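Local coordinates for protein 3-oxo-glucose-6-phosphate:glutamate aminotransferase (Bacillus subtilis subsp. subtilis, PDB 4K2M) that catalyses the reversible, pyridoxal phosphate-dependent transamination between 3-dehydro-glucose 6-phosphate and glutamate that yields kanosamine 6-phosphate, a step in antibiotic biosynthesis, at residues S18-L23 with K318-A323; E371-Q376 with L433-K438. All coordinates share one frame; numbering follows the deposited sequence.

Contact 1 of 2, residues S18-L23 with K318-A323. With ACT (acetate ion), chain F.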
# COMPACT_ATOMS: atom_id res chain seq x y z
N SER A 18 -9.66 -9.31 -33.92
CA SER A 18 -10.50 -8.94 -35.05
C SER A 18 -10.22 -7.50 -35.46
O SER A 18 -10.10 -7.19 -36.66
CB SER A 18 -11.98 -9.13 -34.70
OG SER A 18 -12.77 -8.84 -35.84
N LEU A 19 -10.09 -6.62 -34.47
CA LEU A 19 -9.84 -5.20 -34.73
C LEU A 19 -8.52 -5.02 -35.49
O LEU A 19 -8.40 -4.14 -36.35
CB LEU A 19 -9.81 -4.41 -33.41
CG LEU A 19 -9.69 -2.89 -33.50
CD1 LEU A 19 -10.82 -2.28 -34.35
CD2 LEU A 19 -9.68 -2.26 -32.09
N LEU A 20 -7.54 -5.85 -35.16
CA LEU A 20 -6.23 -5.80 -35.82
C LEU A 20 -6.37 -6.04 -37.32
O LEU A 20 -5.81 -5.30 -38.13
CB LEU A 20 -5.30 -6.86 -35.20
CG LEU A 20 -3.89 -6.93 -35.79
CD1 LEU A 20 -3.15 -5.62 -35.57
CD2 LEU A 20 -3.08 -8.10 -35.21
N LYS A 21 -7.11 -7.08 -37.68
CA LYS A 21 -7.37 -7.33 -39.10
C LYS A 21 -8.07 -6.15 -39.73
O LYS A 21 -7.75 -5.75 -40.85
CB LYS A 21 -8.18 -8.61 -39.26
CG LYS A 21 -7.45 -9.82 -38.74
CD LYS A 21 -8.35 -11.04 -38.67
CE LYS A 21 -7.72 -12.12 -37.81
NZ LYS A 21 -8.68 -12.65 -36.81
N HIS A 22 -9.03 -5.56 -39.02
CA HIS A 22 -9.81 -4.48 -39.61
C HIS A 22 -9.06 -3.17 -39.75
O HIS A 22 -9.24 -2.43 -40.72
CB HIS A 22 -11.13 -4.27 -38.86
CG HIS A 22 -12.17 -5.28 -39.19
ND1 HIS A 22 -13.14 -5.06 -40.15
CD2 HIS A 22 -12.38 -6.53 -38.72
CE1 HIS A 22 -13.91 -6.13 -40.25
NE2 HIS A 22 -13.47 -7.04 -39.39
N LEU A 23 -8.20 -2.87 -38.79
CA LEU A 23 -7.47 -1.61 -38.80
C LEU A 23 -6.28 -1.71 -39.74
O LEU A 23 -5.68 -0.70 -40.10
CB LEU A 23 -7.06 -1.19 -37.39
CG LEU A 23 -8.21 -0.77 -36.47
CD1 LEU A 23 -7.72 -0.26 -35.12
CD2 LEU A 23 -9.11 0.30 -37.15
N LYS A 318 -2.09 -1.65 -29.02
CA LYS A 318 -0.73 -1.36 -29.49
C LYS A 318 0.22 -2.50 -29.13
O LYS A 318 1.09 -2.85 -29.93
CB LYS A 318 -0.24 -0.03 -28.92
CG LYS A 318 -0.91 1.20 -29.61
CD LYS A 318 -0.34 2.50 -29.06
CE LYS A 318 1.00 2.83 -29.71
NZ LYS A 318 1.57 4.09 -29.13
N ARG A 319 0.05 -3.07 -27.94
CA ARG A 319 0.84 -4.25 -27.57
C ARG A 319 0.63 -5.40 -28.53
O ARG A 319 1.60 -6.06 -28.92
CB ARG A 319 0.49 -4.70 -26.14
CG ARG A 319 0.98 -3.74 -25.07
CD ARG A 319 0.52 -4.26 -23.70
NE ARG A 319 1.00 -3.42 -22.61
CZ ARG A 319 2.15 -3.60 -21.97
NH1 ARG A 319 2.94 -4.61 -22.30
NH2 ARG A 319 2.53 -2.76 -21.01
N LEU A 320 -0.62 -5.64 -28.91
CA LEU A 320 -0.92 -6.72 -29.84
C LEU A 320 -0.25 -6.45 -31.20
O LEU A 320 0.31 -7.37 -31.82
CB LEU A 320 -2.44 -6.87 -30.03
CG LEU A 320 -2.88 -7.71 -31.23
CD1 LEU A 320 -2.48 -9.16 -31.06
CD2 LEU A 320 -4.39 -7.57 -31.47
N PHE A 321 -0.31 -5.20 -31.66
CA PHE A 321 0.29 -4.85 -32.94
C PHE A 321 1.78 -5.14 -32.89
O PHE A 321 2.34 -5.72 -33.83
CB PHE A 321 0.06 -3.38 -33.30
CG PHE A 321 0.60 -3.01 -34.66
CD1 PHE A 321 -0.13 -3.29 -35.81
CD2 PHE A 321 1.85 -2.42 -34.79
CE1 PHE A 321 0.35 -2.96 -37.07
CE2 PHE A 321 2.35 -2.09 -36.05
CZ PHE A 321 1.59 -2.37 -37.19
N LEU A 322 2.42 -4.73 -31.80
CA LEU A 322 3.84 -5.00 -31.62
C LEU A 322 4.14 -6.50 -31.62
O LEU A 322 5.11 -6.93 -32.25
CB LEU A 322 4.34 -4.38 -30.31
CG LEU A 322 4.45 -2.86 -30.38
CD1 LEU A 322 4.68 -2.32 -28.97
CD2 LEU A 322 5.58 -2.39 -31.33
N ALA A 323 3.33 -7.28 -30.92
CA ALA A 323 3.56 -8.72 -30.84
C ALA A 323 3.41 -9.35 -32.22
O ALA A 323 4.22 -10.17 -32.64
CB ALA A 323 2.61 -9.38 -29.83
C ACT F . 5.37 -3.86 -19.80
O ACT F . 4.89 -4.22 -20.86
OXT ACT F . 4.98 -2.81 -19.29
CH3 ACT F . 6.44 -4.69 -19.15
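Leu20 of helix 13-24 reaches toward helix 312-329 and divides its two methyls between Leu320 and Phe321. Between residues 18-23 and 318-323 the closest CA pair is Leu20 and Phe321, at 7.2 Å, and no hydrogen bond crosses. One arm of Leu20 lies against Leu320: its CD2 is 4.0 Å from Leu320 CG, while Leu320 CD2 reaches to within 3.9 Å of Leu20 CB, the two side chains crossing at a slant. The other arm goes to the ring. Leu20 CD1 sits 3.8 Å from Phe321 CD1, at the rim of the ring and near its plane, so the methyl abuts the edge and does not lie over a face. Leu20 carries CG opposite its backbone N (chi1 180°), which extends the isobutyl group across the gap between the helices. Around this trio, Phe317 and Asp324 also touch Leu20, Ile53 and Glu54 also touch Phe321, and Phe58 meets its ring.

Arg319 leaves the same helix in another direction, with its chain extended from CG to NE. Its guanidinium holds an acetate, probably from the crystallisation liquor, at its edge: Arg319 NH2 donates to acetate OXT over 3.0 Å and to acetate O over 2.8 Å. NH1 bonds to Trp350 O, and these partners probably offset part of the arginine's charge. Between the two segments themselves, the contacts of Leu20 with Leu320 and Phe321 are buried and purely apolar, which implies that shape-fitting and dispersion hold the N-terminal domain to the aminotransferase part at this point.

Contact 2 of 2, residues E371-Q376 with L433-K438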
# COMPACT_ATOMS: atom_id res chain seq x y z
N GLU A 371 25.99 -5.21 -26.48
CA GLU A 371 27.29 -4.64 -26.82
C GLU A 371 27.37 -4.15 -28.27
O GLU A 371 27.89 -3.06 -28.53
CB GLU A 371 28.40 -5.66 -26.57
CG GLU A 371 28.67 -5.94 -25.11
CD GLU A 371 29.84 -6.90 -24.91
OE1 GLU A 371 30.28 -7.50 -25.92
OE2 GLU A 371 30.30 -7.04 -23.76
N ASP A 372 26.86 -4.95 -29.20
CA ASP A 372 27.02 -4.64 -30.61
C ASP A 372 25.94 -3.69 -31.11
O ASP A 372 26.19 -2.90 -32.03
CB ASP A 372 27.04 -5.91 -31.46
CG ASP A 372 28.23 -6.81 -31.15
OD1 ASP A 372 29.23 -6.30 -30.60
OD2 ASP A 372 28.17 -8.02 -31.46
N PHE A 373 24.75 -3.75 -30.52
CA PHE A 373 23.66 -2.95 -31.05
C PHE A 373 22.89 -2.10 -30.05
O PHE A 373 21.96 -1.39 -30.43
CB PHE A 373 22.69 -3.84 -31.84
CG PHE A 373 23.37 -4.64 -32.90
CD1 PHE A 373 23.99 -4.01 -33.98
CD2 PHE A 373 23.41 -6.02 -32.82
CE1 PHE A 373 24.63 -4.76 -34.96
CE2 PHE A 373 24.04 -6.77 -33.80
CZ PHE A 373 24.65 -6.13 -34.88
N GLY A 374 23.30 -2.15 -28.79
CA GLY A 374 22.66 -1.33 -27.76
C GLY A 374 21.24 -1.80 -27.47
O GLY A 374 20.44 -1.06 -26.88
N VAL A 375 20.93 -3.03 -27.85
CA VAL A 375 19.60 -3.60 -27.63
C VAL A 375 19.53 -4.36 -26.31
O VAL A 375 20.21 -5.37 -26.14
CB VAL A 375 19.20 -4.54 -28.78
CG1 VAL A 375 17.90 -5.28 -28.46
CG2 VAL A 375 19.04 -3.74 -30.07
N GLN A 376 18.71 -3.87 -25.38
CA GLN A 376 18.58 -4.51 -24.06
C GLN A 376 17.41 -5.49 -24.05
O GLN A 376 16.31 -5.19 -24.50
CB GLN A 376 18.40 -3.43 -22.98
CG GLN A 376 18.07 -3.98 -21.59
CD GLN A 376 17.99 -2.90 -20.51
OE1 GLN A 376 17.34 -1.85 -20.68
NE2 GLN A 376 18.65 -3.15 -19.38
N LEU A 433 18.68 -9.09 -33.72
CA LEU A 433 18.46 -10.50 -33.44
C LEU A 433 18.85 -11.36 -34.64
O LEU A 433 19.50 -12.40 -34.48
CB LEU A 433 17.00 -10.74 -33.06
CG LEU A 433 16.70 -12.09 -32.40
CD1 LEU A 433 17.43 -12.20 -31.05
CD2 LEU A 433 15.19 -12.25 -32.21
N PHE A 434 18.47 -10.92 -35.84
CA PHE A 434 18.86 -11.64 -37.05
C PHE A 434 20.38 -11.72 -37.16
O PHE A 434 20.95 -12.80 -37.40
CB PHE A 434 18.27 -10.98 -38.31
CG PHE A 434 16.96 -11.56 -38.75
CD1 PHE A 434 16.92 -12.72 -39.52
CD2 PHE A 434 15.75 -10.94 -38.41
CE1 PHE A 434 15.72 -13.25 -39.94
CE2 PHE A 434 14.53 -11.48 -38.84
CZ PHE A 434 14.52 -12.63 -39.60
N HIS A 435 21.05 -10.59 -36.94
CA HIS A 435 22.51 -10.56 -37.04
C HIS A 435 23.19 -11.43 -35.98
O HIS A 435 24.07 -12.22 -36.29
CB HIS A 435 23.03 -9.13 -36.95
CG HIS A 435 24.48 -8.99 -37.28
ND1 HIS A 435 25.47 -9.33 -36.39
CD2 HIS A 435 25.10 -8.58 -38.41
CE1 HIS A 435 26.65 -9.12 -36.96
NE2 HIS A 435 26.45 -8.66 -38.18
N VAL A 436 22.77 -11.27 -34.73
CA VAL A 436 23.38 -12.03 -33.62
C VAL A 436 23.16 -13.54 -33.73
O VAL A 436 24.08 -14.33 -33.53
CB VAL A 436 22.91 -11.52 -32.25
CG1 VAL A 436 23.40 -12.45 -31.13
CG2 VAL A 436 23.40 -10.10 -32.02
N ILE A 437 21.93 -13.95 -34.05
CA ILE A 437 21.62 -15.38 -34.11
C ILE A 437 22.38 -16.08 -35.24
O ILE A 437 22.83 -17.22 -35.08
CB ILE A 437 20.10 -15.63 -34.20
CG1 ILE A 437 19.59 -16.14 -32.85
CG2 ILE A 437 19.77 -16.66 -35.28
CD1 ILE A 437 18.49 -15.32 -32.27
N LYS A 438 22.56 -15.40 -36.36
CA LYS A 438 23.31 -15.99 -37.46
C LYS A 438 24.80 -16.04 -37.13
O LYS A 438 25.55 -16.83 -37.70
CB LYS A 438 23.00 -15.27 -38.77
CG LYS A 438 21.50 -15.31 -39.05
CD LYS A 438 21.10 -15.05 -40.49
CE LYS A 438 19.62 -15.37 -40.65
NZ LYS A 438 19.19 -15.51 -42.07
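Helix 362-373 ends at Phe373, opposite a run of helix 423-441 that continues unbroken through residues 433-438. Gly374 leaves the helical conformation with positive phi (69°), a value that favours glycine, and Val375 and Gln376 follow in extended form. No hydrogen bond links the two segments; Phe373 O is instead taken by Arg428 NE, one to two turns earlier on helix 423-441, and Gly374 and Gln376 make backbone bonds with Val69.

Phe373 carries the side-chain contact. Its CG stands opposite the carbonyl carbon (chi1 -54°), and the ring points its CE2-CZ edge at the other helix. Phe373 CZ approaches His435 ND1 at 3.6 Å and His435 CG at 3.7 Å, lying above the imidazole face toward its rim. The ring planes meet at 77° with centroids 5.3 Å apart, an offset edge-to-face pair. Beside it, Phe373 CE2 rests 3.8 Å from Val436 CG2, again near the plane of the phenyl ring, so two neighbouring residues of one helix meet the same aromatic edge. One face of the phenyl ring is overlaid by CB of Asp372, 3.8 Å above its centre. The Asp372 carboxylate stays apart from the imidazole, with OD2 5.8 Å from His435 ND1, and might favour a protonated imidazole, whose charge is not seen.

Val436 also touches Lys368 and Leu369 a little earlier on helix 362-373, continuing the contact inward from the exposed His435. This is the meeting of a helix C-terminus with the flank of the chain's last helix, within the smaller C-terminal part of an aspartate aminotransferase-type fold.

Contact 1 is buried, whereas contact 2 runs from buried Val436 to exposed His435 and lies farther from the centre of the chain. Their centres are 26 Å apart and their nearest atoms about 11 Å, without touching, and the pairs share no helix. Helix 423-441 nevertheless connects their surroundings: it supplies segment 433-438 to contact 2, while its Gln426 bonds to Leu322 O on segment 318-323. Contact 1 brings the N-terminal domain onto the aminotransferase part through leucine methyls and a phenyl rim; contact 2 works within the aminotransferase part and adds an imidazole face at its outer side. Both lie away from the cofactor site.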